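Local coordinates for aminotransferase (Neisseria meningitidis Z2491, PDB 3JTX) that transfers amino groups between amino-acid and keto-acid substrates using covalently held pyridoxal phosphate, at the interface of chains A and B. Sequence-based numbering; all coordinates share one arbitrary frame. Chains: chain A/B, aminotransferase.

Contact 1: the interface of chains A and B. Residues chain A 42-44, 248; chain B 57, 59-60.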
loop_
_atom_site.group_PDB
_atom_site.type_symbol
_atom_site.label_atom_id
_atom_site.label_comp_id
_atom_site.label_asym_id
_atom_site.label_seq_id
_atom_site.Cartn_x
_atom_site.Cartn_y
_atom_site.Cartn_z
ATOM N N HIS A 42 13.565 -20.022 -2.663
ATOM C CA HIS A 42 14.118 -20.594 -1.449
ATOM C C HIS A 42 13.141 -20.330 -0.302
ATOM O O HIS A 42 12.415 -19.339 -0.323
ATOM C CB HIS A 42 15.487 -19.995 -1.112
ATOM C CG HIS A 42 16.519 -20.199 -2.180
ATOM N ND1 HIS A 42 17.637 -19.403 -2.296
ATOM C CD2 HIS A 42 16.594 -21.103 -3.188
ATOM C CE1 HIS A 42 18.359 -19.810 -3.327
ATOM N NE2 HIS A 42 17.751 -20.841 -3.884
ATOM N N PRO A 43 13.133 -21.214 0.707
ATOM C CA PRO A 43 12.146 -21.100 1.785
ATOM C C PRO A 43 12.426 -19.973 2.795
ATOM O O PRO A 43 13.573 -19.544 2.984
ATOM C CB PRO A 43 12.217 -22.465 2.484
ATOM C CG PRO A 43 13.579 -23.007 2.177
ATOM C CD PRO A 43 14.030 -22.375 0.877
ATOM N N THR A 44 11.353 -19.519 3.436
ATOM C CA THR A 44 11.414 -18.507 4.486
ATOM C C THR A 44 12.119 -19.051 5.721
ATOM O O THR A 44 11.823 -20.155 6.157
ATOM C CB THR A 44 9.990 -18.053 4.851
ATOM O OG1 THR A 44 9.370 -17.488 3.682
ATOM C CG2 THR A 44 10.005 -17.019 5.979
ATOM N N ASN A 248 14.105 -14.134 1.406
ATOM C CA ASN A 248 13.091 -15.082 0.917
ATOM C C ASN A 248 11.719 -14.877 1.552
ATOM O O ASN A 248 11.016 -15.837 1.867
ATOM C CB ASN A 248 13.571 -16.518 1.139
ATOM C CG ASN A 248 14.862 -16.798 0.418
ATOM O OD1 ASN A 248 14.961 -16.558 -0.778
ATOM N ND2 ASN A 248 15.850 -17.324 1.131
ATOM N N HIS B 57 4.773 -20.297 6.203
ATOM C CA HIS B 57 5.641 -20.807 5.140
ATOM C C HIS B 57 5.353 -20.131 3.797
ATOM O O HIS B 57 6.249 -20.015 2.968
ATOM C CB HIS B 57 5.574 -22.340 5.027
ATOM C CG HIS B 57 4.200 -22.885 4.769
ATOM N ND1 HIS B 57 3.814 -23.373 3.535
ATOM C CD2 HIS B 57 3.127 -23.041 5.589
ATOM C CE1 HIS B 57 2.565 -23.805 3.603
ATOM N NE2 HIS B 57 2.121 -23.609 4.834
ATOM N N LEU B 59 5.017 -17.084 3.139
ATOM C CA LEU B 59 5.791 -15.850 2.946
ATOM C C LEU B 59 6.822 -15.961 1.805
ATOM O O LEU B 59 7.309 -14.949 1.303
ATOM C CB LEU B 59 6.496 -15.439 4.246
ATOM C CG LEU B 59 5.638 -14.935 5.413
ATOM C CD1 LEU B 59 6.591 -14.532 6.538
ATOM C CD2 LEU B 59 4.754 -13.749 5.022
ATOM N N GLU B 60 7.165 -17.174 1.392
ATOM C CA GLU B 60 8.136 -17.362 0.316
ATOM C C GLU B 60 7.616 -17.010 -1.080
ATOM O O GLU B 60 8.414 -16.977 -2.010
ATOM C CB GLU B 60 8.632 -18.807 0.282
ATOM C CG GLU B 60 7.598 -19.817 -0.199
ATOM C CD GLU B 60 8.225 -21.170 -0.445
ATOM O OE1 GLU B 60 8.918 -21.679 0.445
ATOM O OE2 GLU B 60 8.065 -21.709 -1.552
HETATM O O HOH W 1 8.864 -21.018 3.002
HETATM O O HOH W 2 11.350 -17.530 -1.886
#
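Over one face of the flat peptide joining B:Leu59 to B:Glu60 sits the hydroxyl of A:Thr44. Its OG1 is 3.2 Å from B:Glu60 N and 3.5 Å from the carbonyl carbon C of B:Leu59, but it stands almost straight above the nitrogen, so the N-H points well away and any hydrogen bond here is doubtful. A:Asn248 O lies toward the same face of that peptide, 3.6 Å from B:Glu60 CA. It also accepts a hydrogen bond from A:Thr44 OG1, with a C=O...donor angle of 156° and the donor tilted 19° from the carbonyl plane, which fixes the hydroxyl's rotation. The second flat group is the carboxylate of B:Glu60. CG is set between the backbone N and the carbonyl carbon (chi1 71°) and the chain is extended beyond, carrying OE1 alongside A:Pro43, whose CA lies toward one face of the carboxylate, 3.5 Å from OE1. At the OE1 edge, near the carboxylate plane, water 1 lies 2.6 Å from OE1 and also links A:Thr44 N and B:His57 O. Water 2 provides a separate bridge, from A:His42 O to B:Glu60 O. Much of the polar adhesion is therefore water-mediated. A:Asn248 follows the cofactor-bearing A:Lys245 by three positions, so the patch plausibly couples the partner's 3-10 helix 56-60 to the active-site surroundings, in keeping with class I and II dimers, whose active sites lie near the subunit boundary.

Contact 2: the interface of chains A and B. Residues chain A 2, 6, 139; chain B 110, 113, 266, 270.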
loop_
_atom_site.group_PDB
_atom_site.type_symbol
_atom_site.label_atom_id
_atom_site.label_comp_id
_atom_site.label_asym_id
_atom_site.label_seq_id
_atom_site.Cartn_x
_atom_site.Cartn_y
_atom_site.Cartn_z
HETATM N N MSE A 2 -6.525 7.320 -18.474
HETATM C CA MSE A 2 -6.279 6.299 -17.437
HETATM C C MSE A 2 -6.506 4.857 -17.931
HETATM O O MSE A 2 -5.580 4.056 -17.998
HETATM C CB MSE A 2 -7.195 6.593 -16.231
HETATM C CG MSE A 2 -7.110 5.604 -15.056
HETATM SE SE MSE A 2 -5.535 5.781 -13.865
HETATM C CE MSE A 2 -5.905 4.244 -12.751
ATOM N N LEU A 6 -3.862 1.767 -18.779
ATOM C CA LEU A 6 -3.874 0.553 -17.960
ATOM C C LEU A 6 -4.050 -0.710 -18.820
ATOM O O LEU A 6 -3.472 -1.749 -18.514
ATOM C CB LEU A 6 -4.994 0.633 -16.912
ATOM C CG LEU A 6 -4.705 1.617 -15.768
ATOM C CD1 LEU A 6 -5.953 1.883 -14.911
ATOM C CD2 LEU A 6 -3.538 1.098 -14.918
ATOM N N LEU A 139 1.630 6.416 -15.354
ATOM C CA LEU A 139 0.445 6.653 -14.530
ATOM C C LEU A 139 0.536 7.967 -13.752
ATOM O O LEU A 139 -0.490 8.565 -13.470
ATOM C CB LEU A 139 0.145 5.481 -13.595
ATOM C CG LEU A 139 -0.340 4.226 -14.326
ATOM C CD1 LEU A 139 -0.171 2.995 -13.436
ATOM C CD2 LEU A 139 -1.798 4.400 -14.803
ATOM N N THR B 110 -7.454 7.344 -9.003
ATOM C CA THR B 110 -7.828 6.889 -10.355
ATOM C C THR B 110 -9.046 7.645 -10.915
ATOM O O THR B 110 -9.173 7.793 -12.122
ATOM C CB THR B 110 -8.099 5.378 -10.407
ATOM O OG1 THR B 110 -9.347 5.078 -9.775
ATOM C CG2 THR B 110 -6.950 4.581 -9.716
ATOM N N ASN B 113 -8.700 13.049 -12.569
ATOM C CA ASN B 113 -7.714 13.199 -13.641
ATOM C C ASN B 113 -7.852 14.575 -14.281
ATOM O O ASN B 113 -8.263 14.691 -15.441
ATOM C CB ASN B 113 -7.895 12.089 -14.689
ATOM C CG ASN B 113 -7.771 10.692 -14.081
ATOM O OD1 ASN B 113 -6.819 10.401 -13.346
ATOM N ND2 ASN B 113 -8.744 9.836 -14.361
ATOM N N ASN B 266 -10.593 -2.246 -13.870
ATOM C CA ASN B 266 -9.582 -1.223 -14.066
ATOM C C ASN B 266 -8.801 -0.876 -12.801
ATOM O O ASN B 266 -7.588 -0.643 -12.872
ATOM C CB ASN B 266 -10.206 0.009 -14.728
ATOM C CG ASN B 266 -10.698 -0.302 -16.130
ATOM O OD1 ASN B 266 -9.959 -0.861 -16.941
ATOM N ND2 ASN B 266 -11.960 -0.009 -16.394
ATOM N N TYR B 270 -4.577 -0.995 -12.031
ATOM C CA TYR B 270 -3.829 0.071 -11.354
ATOM C C TYR B 270 -3.086 -0.462 -10.126
ATOM O O TYR B 270 -1.904 -0.191 -9.930
ATOM C CB TYR B 270 -4.782 1.176 -10.922
ATOM C CG TYR B 270 -4.140 2.337 -10.217
ATOM C CD1 TYR B 270 -3.595 3.395 -10.942
ATOM C CD2 TYR B 270 -4.112 2.415 -8.836
ATOM C CE1 TYR B 270 -3.028 4.479 -10.315
ATOM C CE2 TYR B 270 -3.531 3.520 -8.195
ATOM C CZ TYR B 270 -3.004 4.537 -8.949
ATOM O OH TYR B 270 -2.444 5.643 -8.349
#
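A:Leu6 meets B:Tyr270 at its backbone: the CD2 branch lies 3.7 Å from B:Tyr270 CA, while the CD1 branch turns to B:Asn266 O at 3.6 Å, one helical turn earlier. The leucine fork thus straddles two successive turns of helix 261-274. The densest part of the contact is beside it, where the selenomethionine A:Met2, which is poorly ordered, enters from the N-terminal helix. As modelled, its chain bends at chi2 (77°), bringing CE into the groove where the B:Thr110 methyl meets the CD1 edge of the B:Tyr270 ring and crossing the tyrosine side chain at about a right angle. The modelled CE is too near the ring, so the existence of this packing is better supported than its exact spacing. The receiving surface is defined within chain B: the methyl CG2 of B:Thr110 stands 3.5 Å above the plane of the B:Tyr270 ring, over its centre. With CG anti to the backbone N, chi1 -180° lays the ring alongside B:Thr110, one face turned to CG2. Looser contacts flank this cluster. A:Leu139 CD1 stays 4.3 Å from B:Tyr270 CD1, and B:Asn113 ND2 is 4.1 Å from A:Met2 CB. The amide of B:Asn113 makes a bent hydrogen bond from ND2 to B:Thr110 O (3.1 Å), the donor above the carbonyl plane. By burying largely apolar surface, the site plausibly docks helix 2-8 on the partner and may add to dimer stability.

Contact 3: the interface of chains A and B. Residues chain A 272-273; chain B 12, 101, 132, 135-136.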
loop_
_atom_site.group_PDB
_atom_site.type_symbol
_atom_site.label_atom_id
_atom_site.label_comp_id
_atom_site.label_asym_id
_atom_site.label_seq_id
_atom_site.Cartn_x
_atom_site.Cartn_y
_atom_site.Cartn_z
ATOM N N THR A 272 0.828 8.991 4.990
ATOM C CA THR A 272 -0.213 8.921 6.022
ATOM C C THR A 272 -1.589 8.855 5.381
ATOM O O THR A 272 -2.477 8.175 5.898
ATOM C CB THR A 272 -0.138 10.051 7.089
ATOM O OG1 THR A 272 -0.549 11.304 6.528
ATOM C CG2 THR A 272 1.270 10.143 7.651
ATOM N N TYR A 273 -1.756 9.497 4.222
ATOM C CA TYR A 273 -3.016 9.414 3.484
ATOM C C TYR A 273 -3.073 8.191 2.571
ATOM O O TYR A 273 -4.132 7.556 2.445
ATOM C CB TYR A 273 -3.246 10.700 2.681
ATOM C CG TYR A 273 -3.572 11.887 3.558
ATOM C CD1 TYR A 273 -4.872 12.130 3.955
ATOM C CD2 TYR A 273 -2.575 12.741 4.012
ATOM C CE1 TYR A 273 -5.200 13.204 4.778
ATOM C CE2 TYR A 273 -2.887 13.826 4.845
ATOM C CZ TYR A 273 -4.197 14.049 5.221
ATOM O OH TYR A 273 -4.511 15.120 6.026
ATOM N N TYR B 12 -4.306 16.995 11.142
ATOM C CA TYR B 12 -5.233 15.939 11.525
ATOM C C TYR B 12 -5.980 16.350 12.805
ATOM O O TYR B 12 -5.494 17.183 13.569
ATOM C CB TYR B 12 -4.518 14.610 11.754
ATOM C CG TYR B 12 -4.233 13.798 10.505
ATOM C CD1 TYR B 12 -3.084 14.020 9.749
ATOM C CD2 TYR B 12 -5.097 12.772 10.108
ATOM C CE1 TYR B 12 -2.809 13.256 8.622
ATOM C CE2 TYR B 12 -4.840 12.011 8.972
ATOM C CZ TYR B 12 -3.692 12.245 8.240
ATOM O OH TYR B 12 -3.442 11.473 7.108
ATOM N N ARG B 101 -8.113 2.192 4.114
ATOM C CA ARG B 101 -7.463 3.498 3.897
ATOM C C ARG B 101 -6.752 3.560 2.525
ATOM O O ARG B 101 -7.023 4.467 1.714
ATOM C CB ARG B 101 -6.465 3.853 5.041
ATOM C CG ARG B 101 -5.767 5.196 4.836
ATOM C CD ARG B 101 -4.745 5.479 5.893
ATOM N NE ARG B 101 -5.384 5.689 7.175
ATOM C CZ ARG B 101 -5.242 6.764 7.948
ATOM N NH1 ARG B 101 -4.441 7.765 7.607
ATOM N NH2 ARG B 101 -5.901 6.821 9.101
ATOM N N ILE B 132 -9.374 11.198 5.618
ATOM C CA ILE B 132 -8.932 10.589 4.360
ATOM C C ILE B 132 -9.718 11.095 3.112
ATOM O O ILE B 132 -9.142 11.237 2.040
ATOM C CB ILE B 132 -9.001 9.049 4.438
ATOM C CG1 ILE B 132 -8.050 8.535 5.520
ATOM C CG2 ILE B 132 -8.570 8.418 3.116
ATOM C CD1 ILE B 132 -6.620 8.973 5.340
ATOM N N GLY B 135 -8.173 14.513 2.207
ATOM C CA GLY B 135 -6.783 14.408 1.772
ATOM C C GLY B 135 -6.576 13.700 0.460
ATOM O O GLY B 135 -5.752 14.122 -0.373
ATOM N N ALA B 136 -7.328 12.618 0.264
ATOM C CA ALA B 136 -7.284 11.874 -0.982
ATOM C C ALA B 136 -7.726 12.780 -2.127
ATOM O O ALA B 136 -7.123 12.763 -3.213
ATOM C CB ALA B 136 -8.182 10.640 -0.897
#
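The carbonyl O of A:Thr272 receives the guanidinium NH1 of B:Arg101 at 2.6 Å. The angle at the hydrogen is 147°: the oxygen lies close to the guanidinium plane, the bond is moderately bent, and NH1 sits off the carbonyl plane. A bend at chi3 (-68°) brings the guanidinium round to this carbonyl near the end of helix 261-274. CD1 of B:Ile132 caps one face of the same group, 3.3 Å above its plane and displaced toward the rim, which would limit its tilting. A second polar link joins A:Thr272 OG1 to the phenol OH of B:Tyr12 at 3.0 Å, its direction undecided. That phenol oxygen also stands 3.1 Å above the A:Tyr273 ring, over its centre. If its hydrogen pointed into the ring, the threonine hydroxyl would have to be the donor, but hydrogens are not seen. The two tyrosines come from opposite directions with their ring planes inclined by roughly 25°, and they overlap mainly through the B:Tyr12 hydroxyl end, A:Tyr273 CZ being 3.6 Å from B:Tyr12 CZ. Against the opposite face of A:Tyr273, near its rim, lies B:Gly135 CA, 3.6 Å from CE1; the ring is thus held between the phenol and a helix backbone. B:Ile132 CD1 adds a contact at 3.9 Å from A:Tyr273 CD1. Combining two hydrogen bonds with a tyrosine ring contacted on both faces, the site probably fixes the register of the two subunits.

Contacts 2 and 3 lie about 19 Å apart between the centres of their C-alpha atoms, whereas contact 1 is about 32 Å from contact 2 and 33 Å from contact 3. The two nearer patches draw on the same helices. Helix 100-111 comes from chain B in both, but helix 131-139 comes from chain A in contact 2 and chain B in contact 3, and helix 261-274 from chain B and then chain A. Contact 1 uses loops and the 3-10 helix 56-60 instead. Because the two-fold repeats every patch, this wide spread would resist rocking of one subunit against the other in the dimer.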